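Local coordinates for BamaA.19900.a (Balamuthia mandrillaris, PDB 6VZZ), which binds glucose and, as a glucokinase, probably transfers the terminal phosphate of ATP to the sugar's 6-hydroxyl to make glucose 6-phosphate, at residues A[148-153]-A[186-191]; A[179-184]-A[370-375]; A[195-200]-A[317-322]; A[322-327]-A[355-360]; A[326-331]-A[363-368]. All coordinates share one frame; numbering follows the deposited sequence.

Contact 1 of 5, residues A[148-153]-A[186-191]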
# COMPACT_ATOMS: atom_id res chain seq x y z
N GLU A 148 2.92 10.52 8.83
CA GLU A 148 1.70 11.27 8.59
C GLU A 148 1.93 12.76 8.84
O GLU A 148 1.44 13.61 8.08
CB GLU A 148 0.59 10.71 9.49
CG GLU A 148 -0.70 11.50 9.51
CD GLU A 148 -1.79 10.82 10.34
OE1 GLU A 148 -1.46 9.89 11.12
OE2 GLU A 148 -2.97 11.21 10.21
N GLY A 149 2.70 13.10 9.87
CA GLY A 149 3.06 14.49 10.09
C GLY A 149 3.94 15.05 8.98
O GLY A 149 3.79 16.21 8.58
N THR A 150 4.87 14.24 8.48
CA THR A 150 5.71 14.66 7.36
C THR A 150 4.86 15.07 6.17
O THR A 150 5.09 16.11 5.55
CB THR A 150 6.68 13.54 6.96
OG1 THR A 150 7.51 13.19 8.08
CG2 THR A 150 7.55 13.97 5.80
N CYS A 151 3.86 14.25 5.85
CA CYS A 151 3.02 14.55 4.69
C CYS A 151 2.30 15.88 4.86
O CYS A 151 2.24 16.68 3.92
CB CYS A 151 2.05 13.41 4.45
SG CYS A 151 2.92 11.89 3.99
N TYR A 152 1.74 16.15 6.05
CA TYR A 152 1.08 17.43 6.25
C TYR A 152 2.08 18.58 6.10
O TYR A 152 1.75 19.63 5.54
CB TYR A 152 0.40 17.49 7.61
CG TYR A 152 -0.86 16.67 7.68
CD1 TYR A 152 -1.99 17.04 6.94
CD2 TYR A 152 -0.93 15.52 8.45
CE1 TYR A 152 -3.16 16.30 7.00
CE2 TYR A 152 -2.09 14.76 8.50
CZ TYR A 152 -3.19 15.15 7.78
OH TYR A 152 -4.34 14.40 7.83
N GLY A 153 3.31 18.37 6.57
CA GLY A 153 4.34 19.37 6.35
C GLY A 153 4.62 19.57 4.87
O GLY A 153 4.71 20.71 4.39
N TYR A 186 1.72 10.62 -4.11
CA TYR A 186 3.16 10.68 -3.88
C TYR A 186 3.49 9.84 -2.66
O TYR A 186 2.79 9.91 -1.64
CB TYR A 186 3.64 12.12 -3.70
CG TYR A 186 3.61 12.92 -4.99
CD1 TYR A 186 4.72 12.97 -5.82
CD2 TYR A 186 2.46 13.61 -5.39
CE1 TYR A 186 4.71 13.69 -7.00
CE2 TYR A 186 2.44 14.33 -6.57
CZ TYR A 186 3.57 14.37 -7.38
OH TYR A 186 3.57 15.08 -8.55
N LEU A 187 4.52 9.01 -2.79
CA LEU A 187 5.02 8.20 -1.69
C LEU A 187 6.08 8.99 -0.93
O LEU A 187 6.95 9.62 -1.54
CB LEU A 187 5.61 6.89 -2.24
CG LEU A 187 6.19 5.83 -1.30
CD1 LEU A 187 5.13 5.23 -0.41
CD2 LEU A 187 6.86 4.74 -2.12
N VAL A 188 5.99 8.99 0.39
CA VAL A 188 6.98 9.64 1.24
C VAL A 188 7.66 8.58 2.10
O VAL A 188 6.98 7.78 2.75
CB VAL A 188 6.36 10.74 2.12
CG1 VAL A 188 7.41 11.36 3.02
CG2 VAL A 188 5.69 11.81 1.26
N LEU A 189 9.00 8.58 2.09
CA LEU A 189 9.82 7.66 2.87
C LEU A 189 10.83 8.45 3.69
O LEU A 189 11.37 9.45 3.22
CB LEU A 189 10.59 6.65 1.98
CG LEU A 189 9.84 5.82 0.94
CD1 LEU A 189 9.69 6.59 -0.36
CD2 LEU A 189 10.56 4.52 0.70
N ALA A 190 11.11 7.98 4.91
CA ALA A 190 12.14 8.58 5.74
C ALA A 190 12.91 7.49 6.46
O ALA A 190 12.31 6.65 7.14
CB ALA A 190 11.56 9.57 6.76
N VAL A 191 14.24 7.52 6.33
CA VAL A 191 15.13 6.55 6.95
C VAL A 191 15.75 7.19 8.18
O VAL A 191 16.45 8.20 8.07
CB VAL A 191 16.21 6.07 5.97
CG1 VAL A 191 17.04 4.94 6.59
CG2 VAL A 191 15.60 5.63 4.66
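Val188 points from its strand at the helix and splits its two methyl groups between two successive helix residues. CG1 of Val188 goes to Thr150 and lies 3.8 Å from Thr150 CG2. CG2 of Val188 goes to Cys151 and lies 3.9 Å from Cys151 SG. The isopropyl group thus presents a fork to the helix, with one branch for a methyl group and the other for a sulfur. The side chains of Thr150 and Val188 meet at a slant rather than end-on. The rotation of Thr150 decides which of its branches faces the strand. CG2 stands opposite the backbone N, with chi1 -59° measured to OG1, and the methyl turns to Val188. OG1 is hydrogen-bonded elsewhere, to Asp146 O one helical turn back and to Asn381 OD1. The polar end is therefore satisfied while the interface stays apolar. SG of Cys151 also packs on Ala198 and Leu200 of the adjoining strand. Leu187 and Leu189 point away from this helix and touch helix 303-327 instead. Strand 186-191 therefore lies in a sheet with helix 146-159 on one side and helix 303-327 on the other. This helix-sheet-helix layering is characteristic of the actin-like ATPase fold of the sugar kinases.

Contact 2 of 5, residues A[179-184]-A[370-375]. With CA (calcium ion), chain E.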
# COMPACT_ATOMS: atom_id res chain seq x y z
N VAL A 179 10.54 22.17 -7.76
CA VAL A 179 9.81 21.10 -7.09
C VAL A 179 8.42 21.59 -6.72
O VAL A 179 8.26 22.59 -6.01
CB VAL A 179 10.57 20.58 -5.87
CG1 VAL A 179 9.76 19.49 -5.17
CG2 VAL A 179 11.93 20.02 -6.29
N THR A 180 7.40 20.89 -7.21
CA THR A 180 6.00 21.15 -6.93
C THR A 180 5.26 19.83 -7.13
O THR A 180 5.68 18.99 -7.94
CB THR A 180 5.44 22.25 -7.84
OG1 THR A 180 4.28 22.84 -7.24
CG2 THR A 180 5.06 21.68 -9.20
N LEU A 181 4.19 19.62 -6.38
CA LEU A 181 3.48 18.34 -6.41
C LEU A 181 2.22 18.46 -7.26
O LEU A 181 1.44 19.40 -7.10
CB LEU A 181 3.12 17.87 -5.00
CG LEU A 181 4.33 17.56 -4.11
CD1 LEU A 181 3.87 16.93 -2.82
CD2 LEU A 181 5.29 16.64 -4.82
N GLN A 182 2.04 17.52 -8.18
CA GLN A 182 0.87 17.49 -9.04
C GLN A 182 -0.30 16.85 -8.29
O GLN A 182 -0.13 16.31 -7.20
CB GLN A 182 1.20 16.76 -10.34
CG GLN A 182 2.30 17.41 -11.17
CD GLN A 182 1.98 18.85 -11.57
OE1 GLN A 182 0.84 19.18 -11.94
NE2 GLN A 182 2.99 19.72 -11.49
N PRO A 183 -1.51 16.92 -8.84
CA PRO A 183 -2.62 16.24 -8.14
C PRO A 183 -2.68 14.75 -8.47
O PRO A 183 -3.60 14.24 -9.13
CB PRO A 183 -3.85 17.02 -8.63
CG PRO A 183 -3.34 18.20 -9.39
CD PRO A 183 -2.00 17.81 -9.90
N ASP A 184 -1.66 14.03 -8.02
CA ASP A 184 -1.59 12.58 -8.11
C ASP A 184 -1.10 12.08 -6.76
O ASP A 184 -1.02 12.86 -5.80
CB ASP A 184 -0.71 12.16 -9.29
CG ASP A 184 -1.29 12.57 -10.64
OD1 ASP A 184 -2.51 12.35 -10.87
OD2 ASP A 184 -0.55 13.12 -11.47
N ASP A 370 8.81 10.34 -10.61
CA ASP A 370 9.70 11.36 -10.09
C ASP A 370 10.28 10.94 -8.74
O ASP A 370 9.62 10.27 -7.95
CB ASP A 370 8.97 12.70 -9.93
CG ASP A 370 8.61 13.35 -11.25
OD1 ASP A 370 9.52 13.67 -12.05
OD2 ASP A 370 7.40 13.56 -11.48
N LEU A 371 11.52 11.34 -8.49
CA LEU A 371 12.16 11.11 -7.20
C LEU A 371 12.71 12.43 -6.70
O LEU A 371 13.49 13.09 -7.40
CB LEU A 371 13.26 10.05 -7.30
CG LEU A 371 14.20 9.93 -6.10
CD1 LEU A 371 13.43 9.56 -4.84
CD2 LEU A 371 15.32 8.92 -6.36
N PHE A 372 12.29 12.82 -5.50
CA PHE A 372 12.80 14.01 -4.85
C PHE A 372 13.49 13.59 -3.56
O PHE A 372 13.16 12.55 -2.98
CB PHE A 372 11.69 15.03 -4.53
CG PHE A 372 10.83 15.37 -5.71
CD1 PHE A 372 11.28 16.25 -6.68
CD2 PHE A 372 9.59 14.80 -5.87
CE1 PHE A 372 10.50 16.57 -7.77
CE2 PHE A 372 8.80 15.11 -6.96
CZ PHE A 372 9.26 16.00 -7.92
N THR A 373 14.45 14.39 -3.13
CA THR A 373 15.12 14.10 -1.87
C THR A 373 15.31 15.41 -1.13
O THR A 373 15.55 16.46 -1.73
CB THR A 373 16.45 13.35 -2.10
OG1 THR A 373 16.91 12.80 -0.86
CG2 THR A 373 17.52 14.28 -2.69
N GLN A 374 15.16 15.35 0.19
CA GLN A 374 15.26 16.55 1.01
C GLN A 374 16.72 16.98 1.10
O GLN A 374 17.60 16.15 1.35
CB GLN A 374 14.69 16.28 2.40
CG GLN A 374 14.57 17.51 3.28
CD GLN A 374 13.93 17.20 4.63
OE1 GLN A 374 13.13 16.27 4.77
NE2 GLN A 374 14.29 17.98 5.63
N THR A 375 16.97 18.27 0.89
CA THR A 375 18.33 18.80 0.79
C THR A 375 18.70 19.80 1.87
O THR A 375 19.89 20.06 2.05
CB THR A 375 18.54 19.47 -0.57
OG1 THR A 375 17.50 20.43 -0.78
CG2 THR A 375 18.51 18.44 -1.70
CA CA E . -5.13 12.83 -10.44
O HOH W 1 -7.52 13.41 -9.08
O HOH W 2 -4.94 11.42 -12.30
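Val179 meets the ring of Phe372 with both methyl groups. CG1 lies over one face, 4.2 Å from the ring centroid and 23° off the ring normal. This is a CH-pi contact, displaced toward the rim. CG2 of Val179 approaches the same side of the ring, 3.8 Å from Phe372 CD1. The two side chains run past each other in opposite directions. Leu181 adds a looser contact, with CD2 4.4 Å from Phe372 CE2. All three residues are buried.

Further out, Asn158 OD1 of helix 146-159 binds Leu181 N and helps to hold the loop. Strand 370-374 is fixed by backbone bonds to strands 331-335 and 167-171. Beyond Leu181 the loop bends at Pro183, the centre of an inverse gamma turn whose closing bond is weak. There a calcium ion is bound by Pro183 O at 2.5 Å and by Asp184 OD1 at 2.7 Å. Two waters also bind the ion. Asp184 OD2 forms a salt bridge with Arg330 NH1. The loop that joins strands 167-171 and 186-191 thus has an apolar half and a metal-bound half. The first covers a strand of the six-stranded mixed sheet, and the second makes a peripheral calcium site.

Contact 3 of 5, residues A[195-200]-A[317-322]. With BGC (beta-D-glucopyranose), chain B.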
# COMPACT_ATOMS: atom_id res chain seq x y z
N LEU A 195 12.10 2.75 9.52
CA LEU A 195 11.71 3.05 8.15
C LEU A 195 10.28 3.58 8.16
O LEU A 195 9.32 2.83 8.39
CB LEU A 195 11.83 1.81 7.27
CG LEU A 195 11.41 2.00 5.81
CD1 LEU A 195 11.98 3.31 5.27
CD2 LEU A 195 11.86 0.82 4.96
N GLY A 196 10.13 4.88 7.90
CA GLY A 196 8.83 5.52 7.89
C GLY A 196 8.30 5.65 6.47
O GLY A 196 9.04 6.01 5.55
N ILE A 197 7.01 5.37 6.31
CA ILE A 197 6.36 5.40 5.00
C ILE A 197 4.93 5.89 5.14
O ILE A 197 4.16 5.36 5.95
CB ILE A 197 6.40 4.01 4.33
CG1 ILE A 197 7.84 3.66 3.92
CG2 ILE A 197 5.48 3.99 3.12
CD1 ILE A 197 7.98 2.30 3.35
N ALA A 198 4.56 6.88 4.33
CA ALA A 198 3.19 7.36 4.21
C ALA A 198 2.95 7.76 2.76
O ALA A 198 3.87 7.76 1.94
CB ALA A 198 2.93 8.53 5.16
N THR A 199 1.71 8.09 2.42
CA THR A 199 1.37 8.44 1.04
C THR A 199 0.47 9.66 1.01
O THR A 199 -0.53 9.72 1.72
CB THR A 199 0.67 7.28 0.32
OG1 THR A 199 1.50 6.12 0.35
CG2 THR A 199 0.39 7.64 -1.15
N LEU A 200 0.83 10.63 0.17
CA LEU A 200 -0.04 11.76 -0.16
C LEU A 200 -0.98 11.32 -1.27
O LEU A 200 -0.53 10.96 -2.36
CB LEU A 200 0.79 12.97 -0.58
CG LEU A 200 1.57 13.73 0.51
CD1 LEU A 200 2.68 14.57 -0.07
CD2 LEU A 200 0.62 14.61 1.32
N MET A 317 15.73 1.26 -2.01
CA MET A 317 15.24 1.32 -3.38
C MET A 317 14.29 0.17 -3.70
O MET A 317 13.38 0.33 -4.52
CB MET A 317 16.40 1.34 -4.37
CG MET A 317 17.23 2.62 -4.36
SD MET A 317 16.29 4.07 -4.87
CE MET A 317 16.19 4.99 -3.35
N ARG A 318 14.48 -1.00 -3.08
CA ARG A 318 13.62 -2.14 -3.42
C ARG A 318 12.22 -1.97 -2.85
O ARG A 318 11.23 -2.29 -3.53
CB ARG A 318 14.23 -3.45 -2.92
CG ARG A 318 13.43 -4.66 -3.33
CD ARG A 318 14.26 -5.93 -3.20
NE ARG A 318 15.60 -5.71 -3.72
CZ ARG A 318 16.64 -6.51 -3.48
NH1 ARG A 318 17.83 -6.20 -3.99
NH2 ARG A 318 16.51 -7.59 -2.72
N ILE A 319 12.09 -1.50 -1.61
CA ILE A 319 10.76 -1.28 -1.06
C ILE A 319 10.09 -0.12 -1.78
O ILE A 319 8.88 -0.14 -2.05
CB ILE A 319 10.81 -1.08 0.47
CG1 ILE A 319 9.42 -0.88 1.07
CG2 ILE A 319 11.67 0.11 0.84
CD1 ILE A 319 8.40 -1.93 0.69
N ALA A 320 10.86 0.91 -2.14
CA ALA A 320 10.28 2.04 -2.86
C ALA A 320 9.79 1.61 -4.23
O ALA A 320 8.71 2.03 -4.67
CB ALA A 320 11.30 3.17 -2.96
N LYS A 321 10.57 0.78 -4.93
CA LYS A 321 10.16 0.26 -6.23
C LYS A 321 8.81 -0.43 -6.14
O LYS A 321 7.87 -0.10 -6.87
CB LYS A 321 11.22 -0.70 -6.77
CG LYS A 321 10.79 -1.52 -7.96
CD LYS A 321 11.37 -2.92 -7.91
CE LYS A 321 12.77 -2.91 -7.30
NZ LYS A 321 13.47 -4.23 -7.41
N ASN A 322 8.68 -1.38 -5.21
CA ASN A 322 7.45 -2.17 -5.14
C ASN A 322 6.25 -1.35 -4.65
O ASN A 322 5.12 -1.61 -5.08
CB ASN A 322 7.70 -3.39 -4.26
CG ASN A 322 8.50 -4.44 -5.00
OD1 ASN A 322 7.96 -5.15 -5.86
ND2 ASN A 322 9.80 -4.51 -4.73
C2 BGC B . 7.23 2.79 12.98
C3 BGC B . 6.49 3.83 12.14
C4 BGC B . 7.34 5.09 12.00
C5 BGC B . 8.71 4.72 11.45
C6 BGC B . 9.65 5.89 11.31
C1 BGC B . 8.59 2.54 12.35
O1 BGC B . 9.28 1.54 13.02
O2 BGC B . 6.48 1.59 13.04
O3 BGC B . 5.23 4.13 12.73
O4 BGC B . 6.72 5.99 11.10
O5 BGC B . 9.32 3.76 12.33
O6 BGC B . 9.68 6.68 12.48
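Ile319 carries the helix side of this contact, reaching both Leu195 and Ile197. Its CB points at the strand and divides there into two branches. CG2 sits between the backbone N and the carbonyl carbon, and approaches Leu195 CD2 at 4.2 Å. CG1 takes the place opposite the backbone N (chi1 -179°) and lies 4.2 Å from Ile197 CD1. From CG1 the chain turns again, and the terminal Ile319 CD1 ends 5.0 Å from Ile197 CD1. The leucine slides past Ile319 in the opposite sense, whereas Ile197 meets it at an angle. These are loose van der Waals contacts between buried side chains.

The strand borders the sugar. Gly196 CA lies 3.5 Å from C6 of the bound glucose, and Leu195 N is hydrogen-bonded to Glu258 OE1, which also bonds to the glucose. On the helix, Asn322 folds back so that ND2 donates to Arg318 O at 2.9 Å. Asn322 N bonds to the same oxygen from the opposite face of its carbonyl plane.

Strand 195-201 runs antiparallel to both of its neighbours, 186-191 and 213-216. Leu195 and Ile197 face helix 303-327, while Ala198 and Leu200 face helix 146-159. On its far side helix 303-327 is tied to helix 350-357 by the salt bridge from Arg318 to Glu356.

Contact 4 of 5, residues A[322-327]-A[355-360]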
# COMPACT_ATOMS: atom_id res chain seq x y z
N ASN A 322 8.68 -1.38 -5.21
CA ASN A 322 7.45 -2.17 -5.14
C ASN A 322 6.25 -1.35 -4.65
O ASN A 322 5.12 -1.61 -5.08
CB ASN A 322 7.70 -3.39 -4.26
CG ASN A 322 8.50 -4.44 -5.00
OD1 ASN A 322 7.96 -5.15 -5.86
ND2 ASN A 322 9.80 -4.51 -4.73
N LEU A 323 6.47 -0.36 -3.78
CA LEU A 323 5.35 0.48 -3.36
C LEU A 323 4.91 1.40 -4.49
O LEU A 323 3.71 1.69 -4.63
CB LEU A 323 5.73 1.28 -2.13
CG LEU A 323 5.96 0.50 -0.83
CD1 LEU A 323 6.41 1.45 0.25
CD2 LEU A 323 4.70 -0.23 -0.40
N CYS A 324 5.84 1.87 -5.32
CA CYS A 324 5.46 2.67 -6.48
C CYS A 324 4.53 1.88 -7.40
O CYS A 324 3.55 2.41 -7.93
CB CYS A 324 6.70 3.13 -7.25
SG CYS A 324 7.61 4.51 -6.50
N ILE A 325 4.83 0.59 -7.59
CA ILE A 325 4.00 -0.25 -8.44
C ILE A 325 2.65 -0.49 -7.79
O ILE A 325 1.60 -0.28 -8.42
CB ILE A 325 4.74 -1.57 -8.72
CG1 ILE A 325 5.89 -1.32 -9.70
CG2 ILE A 325 3.77 -2.64 -9.24
CD1 ILE A 325 6.80 -2.47 -9.86
N GLY A 326 2.65 -0.91 -6.53
CA GLY A 326 1.39 -1.23 -5.86
C GLY A 326 0.50 -0.01 -5.66
O GLY A 326 -0.71 -0.08 -5.88
N LEU A 327 1.09 1.11 -5.25
CA LEU A 327 0.31 2.31 -4.96
C LEU A 327 0.06 3.17 -6.19
O LEU A 327 -0.78 4.07 -6.14
CB LEU A 327 1.01 3.14 -3.88
CG LEU A 327 1.08 2.41 -2.53
CD1 LEU A 327 1.80 3.25 -1.47
CD2 LEU A 327 -0.32 2.02 -2.05
N ALA A 355 19.86 0.82 -10.98
CA ALA A 355 19.82 -0.59 -11.37
C ALA A 355 18.87 -1.36 -10.46
O ALA A 355 18.13 -2.23 -10.92
CB ALA A 355 21.22 -1.18 -11.34
N GLU A 356 18.87 -1.04 -9.16
CA GLU A 356 17.96 -1.70 -8.24
C GLU A 356 16.52 -1.25 -8.44
O GLU A 356 15.60 -2.08 -8.47
CB GLU A 356 18.40 -1.44 -6.80
CG GLU A 356 17.38 -1.86 -5.75
CD GLU A 356 17.01 -3.33 -5.84
OE1 GLU A 356 15.83 -3.65 -5.63
OE2 GLU A 356 17.89 -4.16 -6.15
N PHE A 357 16.30 0.06 -8.59
CA PHE A 357 14.95 0.59 -8.61
C PHE A 357 14.18 0.14 -9.85
O PHE A 357 12.97 -0.12 -9.78
CB PHE A 357 14.97 2.11 -8.51
CG PHE A 357 13.60 2.74 -8.52
CD1 PHE A 357 12.82 2.75 -7.37
CD2 PHE A 357 13.08 3.30 -9.67
CE1 PHE A 357 11.55 3.31 -7.37
CE2 PHE A 357 11.81 3.86 -9.69
CZ PHE A 357 11.05 3.86 -8.54
N PHE A 358 14.84 0.06 -11.00
CA PHE A 358 14.17 -0.40 -12.22
C PHE A 358 14.31 -1.91 -12.45
O PHE A 358 13.99 -2.39 -13.54
CB PHE A 358 14.71 0.37 -13.43
CG PHE A 358 14.48 1.84 -13.33
CD1 PHE A 358 13.21 2.36 -13.54
CD2 PHE A 358 15.51 2.70 -12.99
CE1 PHE A 358 12.97 3.72 -13.43
CE2 PHE A 358 15.28 4.07 -12.88
CZ PHE A 358 14.01 4.57 -13.09
N ASP A 359 14.76 -2.67 -11.45
CA ASP A 359 14.88 -4.13 -11.55
C ASP A 359 13.52 -4.75 -11.24
O ASP A 359 13.22 -5.18 -10.12
CB ASP A 359 15.98 -4.62 -10.61
CG ASP A 359 16.16 -6.13 -10.61
OD1 ASP A 359 15.32 -6.87 -11.15
OD2 ASP A 359 17.18 -6.59 -10.04
N HIS A 360 12.67 -4.81 -12.27
CA HIS A 360 11.31 -5.31 -12.10
C HIS A 360 10.75 -5.69 -13.46
O HIS A 360 11.06 -5.04 -14.46
CB HIS A 360 10.40 -4.26 -11.43
CG HIS A 360 9.19 -4.85 -10.77
ND1 HIS A 360 8.05 -5.17 -11.47
CD2 HIS A 360 8.95 -5.19 -9.48
CE1 HIS A 360 7.16 -5.69 -10.65
NE2 HIS A 360 7.68 -5.70 -9.43
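His360 and Ile325 bury the most surface here, where the end of helix 303-327 packs against the end of helix 350-357 and the loop that follows it in the actin-like fold. CD1 of Ile325 is placed over one face of the imidazole ring, but the modelled spacing is too close to be reliable and the detail is doubtful. The two side chains come from opposite directions. His360 CG lies roughly opposite the backbone N (chi1 -158°), which extends the ring toward the helix. ND1 of the imidazole is hydrogen-bonded to Lys362 N, which helps fix the rotation of the ring. At the ring edge, Asn322 OD1 lies 3.6 Å from His360 NE2 without a hydrogen bond, the amide and ring planes being 65° apart. That oxygen accepts instead from Ala223 N of the second subunit. His360 also packs on His221 of the second subunit, so the contact borders the subunit interface.

Phe357 and Cys324 form the other half. The sulfur lies at the edge of the phenyl ring, 5.3 Å from its centroid and 87° off the ring normal, in a sulfur-aromatic contact. Ile366 of helix 363-366 packs on Cys324, Ile325 and Phe357. Phe357 is itself set against the next residue, with its CD2 3.7 Å above the plane of the Phe358 ring and over its centre. The closest atoms of the sulfur-aromatic contact are Cys324 SG and Phe357 CZ, 4.1 Å apart.

Contact 5 of 5, residues A[326-331]-A[363-368]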
# COMPACT_ATOMS: atom_id res chain seq x y z
N GLY A 326 2.65 -0.91 -6.53
CA GLY A 326 1.39 -1.23 -5.86
C GLY A 326 0.50 -0.01 -5.66
O GLY A 326 -0.71 -0.08 -5.88
N LEU A 327 1.09 1.11 -5.25
CA LEU A 327 0.31 2.31 -4.96
C LEU A 327 0.06 3.17 -6.19
O LEU A 327 -0.78 4.07 -6.14
CB LEU A 327 1.01 3.14 -3.88
CG LEU A 327 1.08 2.41 -2.53
CD1 LEU A 327 1.80 3.25 -1.47
CD2 LEU A 327 -0.32 2.02 -2.05
N GLN A 328 0.76 2.92 -7.30
CA GLN A 328 0.57 3.68 -8.53
C GLN A 328 0.77 5.17 -8.29
O GLN A 328 -0.02 6.01 -8.73
CB GLN A 328 -0.80 3.41 -9.15
CG GLN A 328 -0.94 2.05 -9.78
CD GLN A 328 -0.03 1.87 -10.99
OE1 GLN A 328 -0.28 2.44 -12.06
NE2 GLN A 328 1.02 1.06 -10.84
N VAL A 329 1.84 5.51 -7.57
CA VAL A 329 2.17 6.91 -7.31
C VAL A 329 2.79 7.54 -8.55
O VAL A 329 3.26 6.87 -9.47
CB VAL A 329 3.10 7.05 -6.09
CG1 VAL A 329 2.45 6.47 -4.84
CG2 VAL A 329 4.47 6.40 -6.38
N ARG A 330 2.78 8.87 -8.57
CA ARG A 330 3.47 9.64 -9.60
C ARG A 330 4.92 9.95 -9.24
O ARG A 330 5.75 10.12 -10.14
CB ARG A 330 2.71 10.94 -9.87
CG ARG A 330 3.49 11.97 -10.65
CD ARG A 330 2.61 12.74 -11.60
NE ARG A 330 3.36 13.79 -12.27
CZ ARG A 330 2.82 14.70 -13.08
NH1 ARG A 330 1.51 14.70 -13.30
NH2 ARG A 330 3.59 15.63 -13.64
N GLY A 331 5.24 9.99 -7.95
CA GLY A 331 6.58 10.34 -7.54
C GLY A 331 6.78 9.90 -6.11
O GLY A 331 5.87 9.36 -5.47
N LYS A 363 9.08 -2.76 -15.24
CA LYS A 363 9.91 -1.55 -15.14
C LYS A 363 9.36 -0.43 -16.01
O LYS A 363 9.50 0.74 -15.67
CB LYS A 363 11.36 -1.87 -15.48
CG LYS A 363 11.72 -1.78 -16.93
CD LYS A 363 13.14 -2.29 -17.15
CE LYS A 363 13.21 -3.82 -17.03
NZ LYS A 363 14.56 -4.28 -16.57
N ALA A 364 8.70 -0.78 -17.12
CA ALA A 364 8.08 0.23 -17.96
C ALA A 364 7.07 1.08 -17.18
O ALA A 364 6.88 2.26 -17.49
CB ALA A 364 7.40 -0.43 -19.16
N TRP A 365 6.43 0.50 -16.15
CA TRP A 365 5.42 1.23 -15.39
C TRP A 365 6.03 2.32 -14.52
O TRP A 365 5.35 3.31 -14.22
CB TRP A 365 4.60 0.29 -14.50
CG TRP A 365 3.74 -0.68 -15.22
CD1 TRP A 365 3.73 -0.94 -16.55
CD2 TRP A 365 2.74 -1.53 -14.63
NE1 TRP A 365 2.80 -1.91 -16.84
CE2 TRP A 365 2.17 -2.29 -15.68
CE3 TRP A 365 2.27 -1.72 -13.33
CZ2 TRP A 365 1.15 -3.22 -15.47
CZ3 TRP A 365 1.26 -2.65 -13.12
CH2 TRP A 365 0.71 -3.39 -14.19
N ILE A 366 7.27 2.16 -14.08
CA ILE A 366 7.87 3.13 -13.17
C ILE A 366 8.94 3.98 -13.85
O ILE A 366 9.63 4.74 -13.17
CB ILE A 366 8.43 2.44 -11.91
CG1 ILE A 366 9.35 1.28 -12.30
CG2 ILE A 366 7.28 1.98 -11.03
CD1 ILE A 366 9.99 0.57 -11.11
N GLU A 367 9.07 3.88 -15.17
CA GLU A 367 10.09 4.67 -15.88
C GLU A 367 9.90 6.17 -15.67
O GLU A 367 10.89 6.92 -15.62
CB GLU A 367 10.08 4.33 -17.37
N ASP A 368 8.66 6.64 -15.49
CA ASP A 368 8.37 8.07 -15.43
C ASP A 368 8.00 8.53 -14.02
O ASP A 368 7.29 9.52 -13.84
CB ASP A 368 7.27 8.42 -16.43
CG ASP A 368 7.75 8.33 -17.88
OD1 ASP A 368 8.83 8.90 -18.19
OD2 ASP A 368 7.06 7.67 -18.71
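Arg330 and Asp368 bring the two backbones nearest, with their CA atoms 7.8 Å apart and Arg330 O 4.1 Å from Asp368 O. Gln328 is the first residue to leave helix 303-327. It does so with a positive phi of 56°, in a left-handed conformation that turns the chain toward strand 331-335. Segment 363-368 begins as a short, weakly bonded helical turn and then opens into a loop.

One side-chain pair carries the contact. Gln328 NE2 lies 3.9 Å from CE3 of Trp365, on the six-membered part of the indole. The amide plane is turned 82° from the ring plane, nearly at right angles, and the approach is oblique. The glutamine chain is bent at chi2 (-65°), which brings its tip back toward its own helix. There NE2 bonds to Ile325 O and helps to close the helix end. The tryptophan has further partners on the second subunit. Arg104 of that subunit makes a cation-pi contact with the indole, and His221 of that subunit meets it edge-to-face. A bound glucose lies about 4 Å from the Trp365 side chain at nearest atoms. It is probably held in the pocket of the second subunit, as that subunit's Thr115 also packs on the indole.

The two segments lead into neighbouring parallel strands. Arg330 and Gly331 enter strand 331-335, with backbone bonds between Arg330 and Asp370 and between Gly331 and Leu187. Helix 363-366 leads through Asp368 to strand 370-374, while its Ile366 packs on Lys321 of helix 303-327.

Contacts 1, 2 and 3 are buried and all reach the six-stranded mixed sheet. Contacts 1 and 3 sit on adjacent strands but use opposite faces. Contact 2 lies toward one side of the sheet and touches contact 1 through Tyr186 and Leu181. Contacts 3, 4 and 5 share helix 303-327 and follow it toward its end. Contact 4 is still buried, while contact 5 is at the surface, and both touch the second subunit. The chemistry changes with place. Contacts 1 and 3 are aliphatic, with a sulfur in contact 1. Aromatic rings enter in contacts 2, 4 and 5, and contact 2 adds calcium at its margin.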